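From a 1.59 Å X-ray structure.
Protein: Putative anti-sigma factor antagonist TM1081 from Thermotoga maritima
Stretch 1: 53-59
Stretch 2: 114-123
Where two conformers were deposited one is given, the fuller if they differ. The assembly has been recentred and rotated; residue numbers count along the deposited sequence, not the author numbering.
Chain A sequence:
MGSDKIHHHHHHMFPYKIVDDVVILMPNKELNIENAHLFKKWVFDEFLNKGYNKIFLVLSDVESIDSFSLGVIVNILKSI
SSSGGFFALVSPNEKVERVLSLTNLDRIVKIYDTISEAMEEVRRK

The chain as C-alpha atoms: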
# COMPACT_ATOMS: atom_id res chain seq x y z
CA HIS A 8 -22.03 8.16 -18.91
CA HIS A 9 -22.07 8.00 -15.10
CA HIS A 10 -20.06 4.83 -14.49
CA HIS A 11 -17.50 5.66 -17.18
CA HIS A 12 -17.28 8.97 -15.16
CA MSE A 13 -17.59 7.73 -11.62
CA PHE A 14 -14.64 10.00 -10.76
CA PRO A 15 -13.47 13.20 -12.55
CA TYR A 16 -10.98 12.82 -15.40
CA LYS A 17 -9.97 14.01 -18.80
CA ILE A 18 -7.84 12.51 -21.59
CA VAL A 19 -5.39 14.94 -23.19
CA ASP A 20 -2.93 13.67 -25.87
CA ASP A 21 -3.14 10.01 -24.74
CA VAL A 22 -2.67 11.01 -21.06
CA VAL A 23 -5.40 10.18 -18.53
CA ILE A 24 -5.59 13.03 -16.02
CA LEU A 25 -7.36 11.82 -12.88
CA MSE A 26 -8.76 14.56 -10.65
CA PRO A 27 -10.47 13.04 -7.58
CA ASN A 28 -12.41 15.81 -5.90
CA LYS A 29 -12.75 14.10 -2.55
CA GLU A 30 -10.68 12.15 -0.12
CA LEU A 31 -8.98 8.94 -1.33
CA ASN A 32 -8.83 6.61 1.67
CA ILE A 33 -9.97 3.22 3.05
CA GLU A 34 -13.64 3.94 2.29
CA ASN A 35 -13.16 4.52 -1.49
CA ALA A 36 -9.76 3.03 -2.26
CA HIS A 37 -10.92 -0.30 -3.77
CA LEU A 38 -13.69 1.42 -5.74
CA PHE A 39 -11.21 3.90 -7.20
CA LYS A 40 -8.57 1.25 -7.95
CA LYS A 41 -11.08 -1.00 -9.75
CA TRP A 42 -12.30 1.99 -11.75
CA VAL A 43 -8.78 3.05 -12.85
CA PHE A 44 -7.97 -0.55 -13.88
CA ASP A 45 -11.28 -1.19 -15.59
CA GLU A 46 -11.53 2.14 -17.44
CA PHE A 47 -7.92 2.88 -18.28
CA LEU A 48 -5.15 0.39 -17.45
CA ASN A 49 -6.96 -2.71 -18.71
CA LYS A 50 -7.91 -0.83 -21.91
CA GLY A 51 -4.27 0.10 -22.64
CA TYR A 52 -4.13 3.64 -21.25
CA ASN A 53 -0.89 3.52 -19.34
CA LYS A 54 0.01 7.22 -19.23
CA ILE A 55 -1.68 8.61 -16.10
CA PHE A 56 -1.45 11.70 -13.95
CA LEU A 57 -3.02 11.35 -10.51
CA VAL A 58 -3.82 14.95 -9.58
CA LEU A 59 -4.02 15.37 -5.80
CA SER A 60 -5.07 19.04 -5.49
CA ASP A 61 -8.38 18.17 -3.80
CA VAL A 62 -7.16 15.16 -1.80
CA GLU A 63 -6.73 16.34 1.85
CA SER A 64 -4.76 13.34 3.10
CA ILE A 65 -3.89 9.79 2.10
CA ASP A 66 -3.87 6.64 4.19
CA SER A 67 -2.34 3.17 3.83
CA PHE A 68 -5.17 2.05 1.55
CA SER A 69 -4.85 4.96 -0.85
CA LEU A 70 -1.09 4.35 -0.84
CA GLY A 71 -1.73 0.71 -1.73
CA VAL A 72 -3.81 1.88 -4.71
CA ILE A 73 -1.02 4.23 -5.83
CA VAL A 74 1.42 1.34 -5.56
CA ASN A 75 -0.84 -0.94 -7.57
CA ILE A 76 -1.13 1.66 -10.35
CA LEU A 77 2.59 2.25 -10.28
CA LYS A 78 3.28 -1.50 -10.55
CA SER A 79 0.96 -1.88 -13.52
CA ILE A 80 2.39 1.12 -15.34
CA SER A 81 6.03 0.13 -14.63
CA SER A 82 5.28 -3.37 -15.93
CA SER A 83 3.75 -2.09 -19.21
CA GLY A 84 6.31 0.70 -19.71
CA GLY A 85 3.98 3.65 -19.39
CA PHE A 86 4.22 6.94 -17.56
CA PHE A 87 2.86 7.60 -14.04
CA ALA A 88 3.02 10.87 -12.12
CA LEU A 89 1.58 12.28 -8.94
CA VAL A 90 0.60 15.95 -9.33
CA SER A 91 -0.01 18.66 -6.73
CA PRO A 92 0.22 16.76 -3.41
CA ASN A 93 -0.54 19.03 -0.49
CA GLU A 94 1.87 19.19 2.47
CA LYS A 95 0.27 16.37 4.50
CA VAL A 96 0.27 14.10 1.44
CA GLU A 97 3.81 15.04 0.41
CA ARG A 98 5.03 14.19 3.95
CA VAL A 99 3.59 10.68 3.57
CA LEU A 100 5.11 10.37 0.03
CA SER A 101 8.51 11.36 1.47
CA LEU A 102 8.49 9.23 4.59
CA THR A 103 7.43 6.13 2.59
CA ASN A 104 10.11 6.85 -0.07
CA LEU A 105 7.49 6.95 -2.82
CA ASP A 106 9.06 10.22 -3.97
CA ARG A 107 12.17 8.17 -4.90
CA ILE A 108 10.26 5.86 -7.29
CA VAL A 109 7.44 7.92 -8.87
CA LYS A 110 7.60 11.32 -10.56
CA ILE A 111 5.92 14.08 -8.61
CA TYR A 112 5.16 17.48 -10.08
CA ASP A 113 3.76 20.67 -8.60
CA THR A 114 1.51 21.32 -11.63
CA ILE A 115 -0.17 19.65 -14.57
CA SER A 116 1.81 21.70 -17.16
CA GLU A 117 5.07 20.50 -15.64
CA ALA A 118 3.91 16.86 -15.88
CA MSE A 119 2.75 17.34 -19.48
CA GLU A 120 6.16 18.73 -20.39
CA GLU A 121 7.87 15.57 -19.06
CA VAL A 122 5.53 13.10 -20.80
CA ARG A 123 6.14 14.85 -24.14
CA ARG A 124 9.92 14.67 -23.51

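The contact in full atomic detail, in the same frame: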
# COMPACT_ATOMS: atom_id res chain seq x y z
N ASN A 53 -1.91 3.61 -20.39
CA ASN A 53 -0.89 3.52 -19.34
C ASN A 53 -0.04 4.77 -19.16
O ASN A 53 1.03 4.71 -18.59
CB ASN A 53 -0.01 2.28 -19.59
CG ASN A 53 0.88 2.41 -20.81
OD1 ASN A 53 0.70 3.33 -21.63
ND2 ASN A 53 1.82 1.48 -20.96
N LYS A 54 -0.56 5.93 -19.59
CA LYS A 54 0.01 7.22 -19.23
C LYS A 54 -1.03 7.94 -18.37
O LYS A 54 -2.11 8.30 -18.87
CB LYS A 54 0.37 8.06 -20.45
CG LYS A 54 1.43 7.47 -21.38
CD LYS A 54 1.61 8.33 -22.65
N ILE A 55 -0.72 8.11 -17.09
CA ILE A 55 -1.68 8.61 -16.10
C ILE A 55 -1.05 9.62 -15.18
O ILE A 55 0.07 9.44 -14.70
CB ILE A 55 -2.27 7.44 -15.22
CG1 ILE A 55 -2.99 6.43 -16.15
CG2 ILE A 55 -3.17 7.94 -14.09
CD1 ILE A 55 -3.79 5.36 -15.40
N PHE A 56 -1.77 10.72 -14.97
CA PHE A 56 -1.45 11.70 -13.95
C PHE A 56 -2.51 11.53 -12.85
O PHE A 56 -3.71 11.63 -13.14
CB PHE A 56 -1.55 13.15 -14.42
CG PHE A 56 -0.62 13.55 -15.52
CD1 PHE A 56 0.47 12.77 -15.94
CD2 PHE A 56 -0.83 14.79 -16.16
CE1 PHE A 56 1.30 13.19 -16.97
CE2 PHE A 56 0.00 15.21 -17.17
CZ PHE A 56 1.09 14.41 -17.57
N LEU A 57 -2.09 11.35 -11.61
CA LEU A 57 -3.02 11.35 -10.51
C LEU A 57 -2.85 12.71 -9.81
O LEU A 57 -1.87 12.98 -9.10
CB LEU A 57 -2.80 10.17 -9.56
CG LEU A 57 -3.60 10.21 -8.25
CD1 LEU A 57 -5.13 10.26 -8.57
CD2 LEU A 57 -3.23 8.99 -7.41
N VAL A 58 -3.81 13.59 -10.08
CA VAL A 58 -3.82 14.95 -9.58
C VAL A 58 -4.44 14.93 -8.18
O VAL A 58 -5.57 14.46 -7.99
CB VAL A 58 -4.58 15.87 -10.53
CG1 VAL A 58 -4.65 17.32 -9.93
CG2 VAL A 58 -3.91 15.90 -11.93
N LEU A 59 -3.69 15.44 -7.22
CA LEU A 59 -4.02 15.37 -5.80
C LEU A 59 -4.44 16.71 -5.15
O LEU A 59 -4.54 16.83 -3.94
CB LEU A 59 -2.81 14.75 -5.06
CG LEU A 59 -2.46 13.33 -5.47
CD1 LEU A 59 -1.14 12.86 -4.85
CD2 LEU A 59 -3.58 12.42 -5.03
N THR A 114 2.58 20.89 -10.73
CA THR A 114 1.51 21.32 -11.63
C THR A 114 1.36 20.42 -12.85
O THR A 114 2.28 19.70 -13.23
CB THR A 114 1.70 22.77 -12.15
OG1 THR A 114 2.75 22.81 -13.14
CG2 THR A 114 2.03 23.74 -10.99
N ILE A 115 0.16 20.44 -13.42
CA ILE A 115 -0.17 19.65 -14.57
C ILE A 115 0.71 20.04 -15.80
O ILE A 115 1.17 19.15 -16.51
CB ILE A 115 -1.71 19.73 -14.91
CG1 ILE A 115 -2.52 19.08 -13.79
CG2 ILE A 115 -2.00 19.08 -16.28
CD1 ILE A 115 -4.08 19.23 -13.95
N SER A 116 1.01 21.32 -15.99
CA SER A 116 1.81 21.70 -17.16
C SER A 116 3.21 21.14 -17.05
O SER A 116 3.78 20.68 -18.04
CB SER A 116 1.79 23.23 -17.40
OG SER A 116 2.19 23.93 -16.23
N GLU A 117 3.76 21.11 -15.85
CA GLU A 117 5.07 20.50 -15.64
C GLU A 117 5.07 19.02 -16.00
O GLU A 117 5.98 18.53 -16.66
CB GLU A 117 5.53 20.68 -14.20
CG GLU A 117 5.85 22.13 -13.85
CD GLU A 117 5.91 22.39 -12.33
OE1 GLU A 117 5.76 21.43 -11.53
OE2 GLU A 117 6.10 23.55 -11.94
N ALA A 118 4.04 18.30 -15.57
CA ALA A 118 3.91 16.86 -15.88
C ALA A 118 3.77 16.63 -17.38
O ALA A 118 4.36 15.69 -17.94
CB ALA A 118 2.70 16.23 -15.12
N MSE A 119 2.99 17.47 -18.04
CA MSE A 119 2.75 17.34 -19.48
C MSE A 119 4.07 17.52 -20.23
O MSE A 119 4.38 16.77 -21.16
CB MSE A 119 1.73 18.36 -20.00
CG MSE A 119 0.28 18.06 -19.67
SE MSE A 119 -0.53 16.43 -20.48
CE MSE A 119 0.90 15.86 -21.71
N GLU A 120 4.85 18.49 -19.79
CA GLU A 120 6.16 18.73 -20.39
C GLU A 120 7.08 17.51 -20.31
O GLU A 120 7.79 17.21 -21.27
CB GLU A 120 6.81 19.96 -19.76
CG GLU A 120 6.16 21.26 -20.20
CD GLU A 120 6.53 22.45 -19.31
OE1 GLU A 120 7.49 22.32 -18.50
OE2 GLU A 120 5.85 23.50 -19.42
N GLU A 121 7.07 16.80 -19.18
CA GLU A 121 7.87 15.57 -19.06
C GLU A 121 7.38 14.46 -20.00
O GLU A 121 8.18 13.83 -20.69
CB GLU A 121 7.90 15.05 -17.62
CG GLU A 121 8.62 13.69 -17.49
CD GLU A 121 10.12 13.75 -17.76
OE1 GLU A 121 10.65 14.85 -18.07
OE2 GLU A 121 10.77 12.68 -17.64
N VAL A 122 6.07 14.22 -20.03
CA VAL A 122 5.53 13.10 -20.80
C VAL A 122 5.70 13.30 -22.32
O VAL A 122 5.80 12.33 -23.07
CB VAL A 122 4.04 12.80 -20.41
CG1 VAL A 122 3.09 13.67 -21.19
CG2 VAL A 122 3.71 11.31 -20.62
N ARG A 123 5.77 14.55 -22.76
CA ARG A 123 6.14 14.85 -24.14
C ARG A 123 7.61 14.53 -24.39
O ARG A 123 7.95 13.92 -25.41
CB ARG A 123 5.87 16.31 -24.45
CG ARG A 123 4.41 16.67 -24.51
CD ARG A 123 4.27 18.16 -24.39
NE ARG A 123 2.88 18.60 -24.39
CZ ARG A 123 2.48 19.80 -23.99
NH1 ARG A 123 3.35 20.70 -23.54
NH2 ARG A 123 1.18 20.10 -24.03

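Strand 54-58 and helix 115-123 run nearly antiparallel, at 164° between their N-to-C directions, with axes 10.3 Å apart at closest approach. The register follows from the nearest CA pairs: Lys-54 CA to Val-122 CA is 8.2 Å, Phe-56 CA to Ala-118 CA is 7.7 Å and Val-58 CA to Ile-115 CA is 7.8 Å. Strand alternation sends the CA-to-CB bonds of Lys-54, Phe-56 and Val-58 toward the helix, whereas Ile-55 and Leu-57 lie out of its reach. No hydrogen bond between the stretches is found among the modelled atoms, and the 303 Å² buried between them is covered largely by apolar packing.

Aromatic contacts dominate. Phe-56, with chi1 at -63°, gives up 114 Å² to the helix. Ala-118 CB sits over one face of its ring, 3.6 Å from the centroid and 19° off the normal, a CH-pi geometry; its closest ring atom is Phe-56 CZ at 3.5 Å. A methyl side chain lets the ring lie this near the helix backbone. Selenomethionine Met-119 approaches obliquely: SE is 4.7 Å from the Phe-56 centroid, 65° off the normal, and 3.6 Å from Phe-56 CE2. Its CA-to-CB bond points sideways, and chi1 and chi2 are both m.

Aliphatic contacts extend the packing at both ends. Val-122 CG1 lies 4.2 Å from Phe-56 CZ, while Val-122 CG2 lies 4.2 Å from Lys-54 CD, so its two methyls reach different partners. Lys-54 contributes its aliphatic stem; CE and NZ are not modelled. Ile-115 starts sideways, but its m,t conformation brings CD1 within 3.9 Å of Val-58 CG2, a span suited to a longer branched chain.

Backbone bonding keeps these helix residues in place: Met-119 N donates to Ile-115 O at 2.9 Å, and Val-122 N to Ala-118 O at 3.1 Å. Ser-116 and Glu-120 point away, leaving their polar groups outside the contact.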